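Local coordinates for LINE-1 retrotransposable element ORF1 protein (Homo sapiens, PDB 2W7A) that binds single-stranded nucleic acid as a chaperone for its own transcript and is essential for retrotransposition of LINE-1 elements, at residues I45-T51 with R63-F69; N5-V11 with I95-D100. All coordinates share one frame; numbering follows the deposited sequence.

Contact 1. Residues I45-T51 with R63-F69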
loop_
_atom_site.group_PDB
_atom_site.type_symbol
_atom_site.label_atom_id
_atom_site.label_comp_id
_atom_site.label_asym_id
_atom_site.label_seq_id
_atom_site.Cartn_x
_atom_site.Cartn_y
_atom_site.Cartn_z
ATOM N N ILE A 45 2.669 2.128 -10.039
ATOM C CA ILE A 45 2.984 1.067 -9.104
ATOM C C ILE A 45 3.325 -0.095 -10.026
ATOM O O ILE A 45 2.597 -0.382 -10.996
ATOM C CB ILE A 45 1.827 0.884 -8.123
ATOM C CG1 ILE A 45 1.905 2.019 -7.087
ATOM C CG2 ILE A 45 1.898 -0.496 -7.420
ATOM C CD1 ILE A 45 0.624 2.290 -6.299
ATOM N N GLN A 46 4.520 -0.646 -9.833
ATOM C CA GLN A 46 4.996 -1.835 -10.563
ATOM C C GLN A 46 4.626 -3.234 -10.047
ATOM O O GLN A 46 4.318 -4.129 -10.819
ATOM C CB GLN A 46 6.493 -1.858 -10.523
ATOM C CG GLN A 46 7.121 -0.805 -11.394
ATOM C CD GLN A 46 8.617 -0.937 -11.451
ATOM O OE1 GLN A 46 9.231 -1.557 -10.583
ATOM N NE2 GLN A 46 9.218 -0.355 -12.483
ATOM N N GLU A 47 4.828 -3.482 -8.765
ATOM C CA GLU A 47 4.461 -4.773 -8.195
ATOM C C GLU A 47 3.844 -4.542 -6.841
ATOM O O GLU A 47 4.241 -3.632 -6.163
ATOM C CB GLU A 47 5.689 -5.654 -8.012
ATOM C CG GLU A 47 5.341 -7.130 -7.871
ATOM C CD GLU A 47 6.547 -8.002 -7.976
ATOM O OE1 GLU A 47 7.669 -7.485 -7.771
ATOM O OE2 GLU A 47 6.367 -9.203 -8.263
ATOM N N ILE A 48 2.923 -5.422 -6.461
ATOM C CA ILE A 48 2.156 -5.326 -5.200
ATOM C C ILE A 48 2.025 -6.756 -4.668
ATOM O O ILE A 48 1.385 -7.565 -5.322
ATOM C CB ILE A 48 0.666 -4.809 -5.350
ATOM C CG1 ILE A 48 0.548 -3.450 -6.019
ATOM C CG2 ILE A 48 -0.017 -4.715 -3.969
ATOM C CD1 ILE A 48 -0.854 -3.095 -6.386
ATOM N N GLN A 49 2.554 -7.062 -3.474
ATOM C CA GLN A 49 2.403 -8.400 -2.937
ATOM C C GLN A 49 2.465 -8.434 -1.418
ATOM O O GLN A 49 3.172 -7.647 -0.785
ATOM C CB GLN A 49 3.491 -9.363 -3.459
ATOM C CG GLN A 49 4.865 -9.026 -3.070
ATOM C CD GLN A 49 5.897 -9.604 -4.032
ATOM O OE1 GLN A 49 5.939 -10.800 -4.235
ATOM N NE2 GLN A 49 6.731 -8.744 -4.619
ATOM N N ARG A 50 1.758 -9.403 -0.863
ATOM C CA ARG A 50 1.936 -9.706 0.554
ATOM C C ARG A 50 3.313 -10.265 0.796
ATOM O O ARG A 50 3.864 -10.952 -0.086
ATOM C CB ARG A 50 0.912 -10.695 1.035
ATOM C CG ARG A 50 -0.509 -10.213 0.945
ATOM C CD ARG A 50 -0.989 -9.509 2.200
ATOM N NE ARG A 50 -2.357 -9.072 2.023
ATOM C CZ ARG A 50 -3.093 -8.444 2.926
ATOM N NH1 ARG A 50 -2.595 -8.156 4.109
ATOM N NH2 ARG A 50 -4.363 -8.158 2.645
ATOM N N THR A 51 3.864 -9.992 1.984
ATOM C CA THR A 51 5.149 -10.558 2.374
ATOM C C THR A 51 5.045 -11.164 3.771
ATOM O O THR A 51 4.449 -10.563 4.622
ATOM C CB THR A 51 6.288 -9.502 2.295
ATOM O OG1 THR A 51 7.568 -10.155 2.522
ATOM C CG2 THR A 51 6.100 -8.391 3.282
ATOM N N ARG A 63 -0.288 -9.878 7.056
ATOM C CA ARG A 63 0.979 -9.558 6.429
ATOM C C ARG A 63 0.980 -8.137 5.911
ATOM O O ARG A 63 -0.062 -7.624 5.435
ATOM C CB ARG A 63 1.265 -10.506 5.290
ATOM C CG ARG A 63 1.531 -11.939 5.755
ATOM C CD ARG A 63 1.551 -12.889 4.606
ATOM N NE ARG A 63 0.273 -12.987 3.994
ATOM C CZ ARG A 63 0.020 -13.695 2.929
ATOM N NH1 ARG A 63 0.988 -14.336 2.312
ATOM N NH2 ARG A 63 -1.240 -13.757 2.503
ATOM N N HIS A 64 2.161 -7.517 5.944
ATOM C CA HIS A 64 2.357 -6.286 5.215
ATOM C C HIS A 64 2.258 -6.543 3.727
ATOM O O HIS A 64 2.492 -7.656 3.265
ATOM C CB HIS A 64 3.740 -5.703 5.513
ATOM C CG HIS A 64 3.970 -5.318 6.939
ATOM N ND1 HIS A 64 5.166 -4.794 7.390
ATOM C CD2 HIS A 64 3.142 -5.322 7.999
ATOM C CE1 HIS A 64 5.060 -4.520 8.678
ATOM N NE2 HIS A 64 3.845 -4.836 9.077
ATOM N N ILE A 65 1.886 -5.509 2.982
ATOM C CA ILE A 65 1.896 -5.539 1.553
ATOM C C ILE A 65 3.047 -4.640 1.094
ATOM O O ILE A 65 3.125 -3.445 1.491
ATOM C CB ILE A 65 0.548 -5.016 0.980
ATOM C CG1 ILE A 65 -0.623 -5.932 1.330
ATOM C CG2 ILE A 65 0.617 -4.761 -0.540
ATOM C CD1 ILE A 65 -2.005 -5.314 1.140
ATOM N N ILE A 66 3.950 -5.188 0.277
ATOM C CA ILE A 66 5.038 -4.397 -0.276
ATOM C C ILE A 66 4.606 -3.877 -1.624
ATOM O O ILE A 66 4.173 -4.640 -2.483
ATOM C CB ILE A 66 6.327 -5.238 -0.431
ATOM C CG1 ILE A 66 6.672 -5.914 0.893
ATOM C CG2 ILE A 66 7.443 -4.380 -0.978
ATOM C CD1 ILE A 66 6.708 -4.957 2.056
ATOM N N VAL A 67 4.706 -2.550 -1.773
ATOM C CA VAL A 67 4.349 -1.850 -2.982
ATOM C C VAL A 67 5.644 -1.261 -3.572
ATOM O O VAL A 67 6.338 -0.462 -2.930
ATOM C CB VAL A 67 3.304 -0.777 -2.685
ATOM C CG1 VAL A 67 2.896 -0.041 -4.000
ATOM C CG2 VAL A 67 2.122 -1.350 -1.918
ATOM N N ARG A 68 6.000 -1.697 -4.787
ATOM C CA ARG A 68 7.250 -1.213 -5.418
ATOM C C ARG A 68 6.847 -0.213 -6.504
ATOM O O ARG A 68 6.083 -0.513 -7.390
ATOM C CB ARG A 68 8.041 -2.365 -6.023
ATOM C CG ARG A 68 9.374 -1.924 -6.647
ATOM C CD ARG A 68 10.245 -3.131 -6.995
ATOM N NE ARG A 68 11.572 -2.753 -7.448
ATOM C CZ ARG A 68 12.420 -3.576 -8.066
ATOM N NH1 ARG A 68 12.087 -4.843 -8.303
ATOM N NH2 ARG A 68 13.611 -3.126 -8.449
ATOM N N PHE A 69 7.341 1.011 -6.360
ATOM C CA PHE A 69 7.051 2.091 -7.263
ATOM C C PHE A 69 8.100 2.135 -8.357
ATOM O O PHE A 69 9.256 1.758 -8.128
ATOM C CB PHE A 69 7.058 3.413 -6.505
ATOM C CG PHE A 69 5.873 3.614 -5.640
ATOM C CD1 PHE A 69 5.769 3.003 -4.422
ATOM C CD2 PHE A 69 4.858 4.440 -6.027
ATOM C CE1 PHE A 69 4.670 3.201 -3.613
ATOM C CE2 PHE A 69 3.754 4.638 -5.212
ATOM C CZ PHE A 69 3.668 3.981 -4.027
HETATM O O HOH W 1 6.223 -6.071 -4.106
HETATM O O HOH W 2 4.454 -9.050 6.871
#
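The second and third strands of an RNA recognition motif pair antiparallel here, residues 45-51 against 64-69, and the pair opens on a classic beta bulge in which Gln46 and Glu47 both face Arg68. Gln46 N donates to Arg68 O at 2.9 Å, while Arg68 N returns an almost straight bond (178° at the hydrogen) to Glu47 O. On the helix-covered face Ile45 packs beside Phe69, its CG1 3.7 Å above the ring plane and set nearer the ring's edge at CE2; helix 19-33 backs Ile45, and helix 72-85 packs on Phe69. At the far end Arg50 bends at chi2 (-91°), laying its guanidinium over Ile65, whose CD1 sits 3.7 Å from the plane. The bend also brings Arg50 NH1 to Arg63 O at 2.9 Å, in the carbonyl plane. Arg50 CB lies 3.6 Å from the guanidinium plane of Arg63, which reaches its main partner, Glu13. Arg50 also grips Glu17 and the carbonyls of Val11 and Pro12, so a leucine in its place would probably leave Glu17 without its counter-charge and three carbonyl oxygens short of a donor. On the other face Thr51 CG2 presses on Ile66 CG1 at 3.5 Å, and a water joins Gln49 NE2 to Ile66 O. Helices packed on one face of an antiparallel sheet, the other left to solvent, is the RRM arrangement, here in a noncanonical member.

Contact 2. Residues N5-V11 with I95-D100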
loop_
_atom_site.group_PDB
_atom_site.type_symbol
_atom_site.label_atom_id
_atom_site.label_comp_id
_atom_site.label_asym_id
_atom_site.label_seq_id
_atom_site.Cartn_x
_atom_site.Cartn_y
_atom_site.Cartn_z
ATOM N N ASN A 5 10.420 0.726 -2.574
ATOM C CA ASN A 5 9.372 -0.040 -1.865
ATOM C C ASN A 5 8.782 0.738 -0.693
ATOM O O ASN A 5 9.518 1.390 0.066
ATOM C CB ASN A 5 9.933 -1.296 -1.191
ATOM C CG ASN A 5 10.280 -2.417 -2.141
ATOM O OD1 ASN A 5 9.995 -2.374 -3.315
ATOM N ND2 ASN A 5 10.946 -3.423 -1.604
ATOM N N LEU A 6 7.466 0.662 -0.532
ATOM C CA LEU A 6 6.888 0.938 0.756
ATOM C C LEU A 6 6.103 -0.228 1.271
ATOM O O LEU A 6 5.801 -1.163 0.512
ATOM C CB LEU A 6 6.068 2.184 0.750
ATOM C CG LEU A 6 4.844 2.320 -0.057
ATOM C CD1 LEU A 6 3.674 1.502 0.445
ATOM C CD2 LEU A 6 4.383 3.820 -0.080
ATOM N N ARG A 7 5.820 -0.184 2.566
ATOM C CA ARG A 7 5.005 -1.163 3.244
ATOM C C ARG A 7 3.635 -0.557 3.549
ATOM O O ARG A 7 3.532 0.522 4.120
ATOM C CB ARG A 7 5.651 -1.618 4.571
ATOM C CG ARG A 7 6.846 -2.511 4.387
ATOM C CD ARG A 7 7.608 -2.811 5.704
ATOM N NE ARG A 7 8.769 -3.650 5.399
ATOM C CZ ARG A 7 8.784 -4.984 5.372
ATOM N NH1 ARG A 7 7.730 -5.705 5.712
ATOM N NH2 ARG A 7 9.903 -5.620 5.057
ATOM N N LEU A 8 2.606 -1.307 3.223
ATOM C CA LEU A 8 1.218 -1.006 3.530
ATOM C C LEU A 8 0.816 -1.960 4.644
ATOM O O LEU A 8 0.832 -3.195 4.470
ATOM C CB LEU A 8 0.394 -1.188 2.269
ATOM C CG LEU A 8 -1.087 -1.256 2.328
ATOM C CD1 LEU A 8 -1.682 -0.034 3.030
ATOM C CD2 LEU A 8 -1.578 -1.399 0.842
ATOM N N ILE A 9 0.474 -1.389 5.783
ATOM C CA ILE A 9 0.280 -2.132 7.041
ATOM C C ILE A 9 -1.174 -2.069 7.476
ATOM O O ILE A 9 -1.796 -0.996 7.383
ATOM C CB ILE A 9 1.180 -1.526 8.145
ATOM C CG1 ILE A 9 2.644 -1.641 7.734
ATOM C CG2 ILE A 9 0.868 -2.129 9.489
ATOM C CD1 ILE A 9 3.622 -1.001 8.712
ATOM N N GLY A 10 -1.729 -3.196 7.930
ATOM C CA GLY A 10 -3.097 -3.228 8.443
ATOM C C GLY A 10 -4.241 -3.576 7.518
ATOM O O GLY A 10 -5.376 -3.469 7.926
ATOM N N VAL A 11 -3.953 -4.023 6.288
ATOM C CA VAL A 11 -4.986 -4.399 5.358
ATOM C C VAL A 11 -5.404 -5.828 5.697
ATOM O O VAL A 11 -4.578 -6.719 5.711
ATOM C CB VAL A 11 -4.507 -4.310 3.911
ATOM C CG1 VAL A 11 -5.600 -4.761 2.945
ATOM C CG2 VAL A 11 -3.991 -2.886 3.599
ATOM N N ILE A 95 -5.167 2.526 7.878
ATOM C CA ILE A 95 -4.040 1.775 7.409
ATOM C C ILE A 95 -2.779 2.602 7.614
ATOM O O ILE A 95 -2.890 3.807 7.865
ATOM C CB ILE A 95 -4.175 1.319 5.918
ATOM C CG1 ILE A 95 -4.462 2.516 5.028
ATOM C CG2 ILE A 95 -5.332 0.271 5.841
ATOM C CD1 ILE A 95 -4.250 2.253 3.579
ATOM N N ARG A 96 -1.593 1.993 7.481
ATOM C CA ARG A 96 -0.358 2.739 7.558
ATOM C C ARG A 96 0.532 2.491 6.362
ATOM O O ARG A 96 0.575 1.375 5.846
ATOM C CB ARG A 96 0.374 2.429 8.862
ATOM C CG ARG A 96 -0.284 3.101 10.083
ATOM C CD ARG A 96 0.601 3.005 11.306
ATOM N NE ARG A 96 1.856 3.725 11.139
ATOM C CZ ARG A 96 3.068 3.195 11.262
ATOM N NH1 ARG A 96 3.237 1.907 11.555
ATOM N NH2 ARG A 96 4.130 3.974 11.081
ATOM N N LEU A 97 1.187 3.552 5.886
ATOM C CA LEU A 97 2.216 3.478 4.853
ATOM C C LEU A 97 3.555 3.846 5.474
ATOM O O LEU A 97 3.691 4.912 6.059
ATOM C CB LEU A 97 1.848 4.430 3.709
ATOM C CG LEU A 97 0.515 4.198 2.979
ATOM C CD1 LEU A 97 0.227 5.337 1.983
ATOM C CD2 LEU A 97 0.478 2.858 2.215
ATOM N N THR A 98 4.538 2.982 5.369
ATOM C CA THR A 98 5.840 3.218 5.972
ATOM C C THR A 98 6.943 2.775 5.052
ATOM O O THR A 98 6.689 2.101 4.043
ATOM C CB THR A 98 6.008 2.446 7.299
ATOM O OG1 THR A 98 6.169 1.060 7.025
ATOM C CG2 THR A 98 4.830 2.646 8.174
ATOM N N VAL A 99 8.163 3.154 5.379
ATOM C CA VAL A 99 9.307 2.723 4.604
ATOM C C VAL A 99 9.478 1.225 4.753
ATOM O O VAL A 99 8.983 0.630 5.692
ATOM C CB VAL A 99 10.597 3.427 5.063
ATOM C CG1 VAL A 99 10.544 4.922 4.803
ATOM C CG2 VAL A 99 10.875 3.114 6.540
ATOM N N ASP A 100 10.145 0.613 3.788
ATOM C CA ASP A 100 10.377 -0.817 3.829
ATOM C C ASP A 100 11.643 -1.073 4.652
ATOM O O ASP A 100 12.586 -0.272 4.633
ATOM C CB ASP A 100 10.513 -1.345 2.387
ATOM C CG ASP A 100 10.690 -2.865 2.317
ATOM O OD1 ASP A 100 10.407 -3.561 3.317
ATOM O OD2 ASP A 100 11.118 -3.361 1.250
ATOM O OXT ASP A 100 11.759 -2.067 5.372
HETATM O O HOH W 3 11.514 1.972 1.538
#
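Leu8 and Leu97 run alongside each other where the first and last strands of the RRM fold, 5-9 and 93-99, run antiparallel. This is the tight half of the contact. Leu8 CD1 is pressed to 3.5 Å from Ile95 CD1, closer than carbons usually sit, and Leu97 CD2 lies between Leu8 CD1 at 3.7 Å and Leu6 CD1 at 3.9 Å. Helix 19-33 backs Leu8 and Ile95, while helix 72-85 packs on Leu6 and Leu97, which closes the core from that side. Reciprocal backbone bonds join Arg7 to Thr98 and Ile9 to Arg96; Ile9 N to Arg96 O is 2.8 Å. The opposite face is more polar and turned more to solvent. Ile9 CD1 still meets Thr98 OG1 there at 3.7 Å, but the exposed Arg96 side chain is held loosely, its NH1 no nearer to Ile9 CD1 than 4.1 Å. At the C-terminal end of the fragment, chi1 of -177° lets the Asp100 carboxylate reach toward Arg7 and Asn5. There OD1 forms a salt bridge with Arg7 NE at 2.7 Å, the guanidinium and carboxylate planes 54° apart rather than coplanar. The other oxygen, OD2, takes a nearly straight bond from Asn5 ND2, 2.9 Å away, on its anti side and tilted 23° out of the carboxylate plane.

Contacts 1 and 2 are neighbouring parts of one antiparallel sheet, their centres about 9 Å apart. Strands 64-69 and 5-9 join them: backbone hydrogen bonds tie Ile65 to Leu8 and Val67 to Leu6, and Ile66 packs on Arg7. Across the sheet the order is 45-51, 64-69, 5-9, 93-99 and 88-90. Along the chain, contact 2 brings together the first and last strands, and both strands of contact 1 lie between them. Helices 19-33 and 72-85 support one side of the sheet. The result is a compact RRM in which the two ends of this fragment lie close together at one end of the sheet, whose other face is the one canonical RRMs use for RNA.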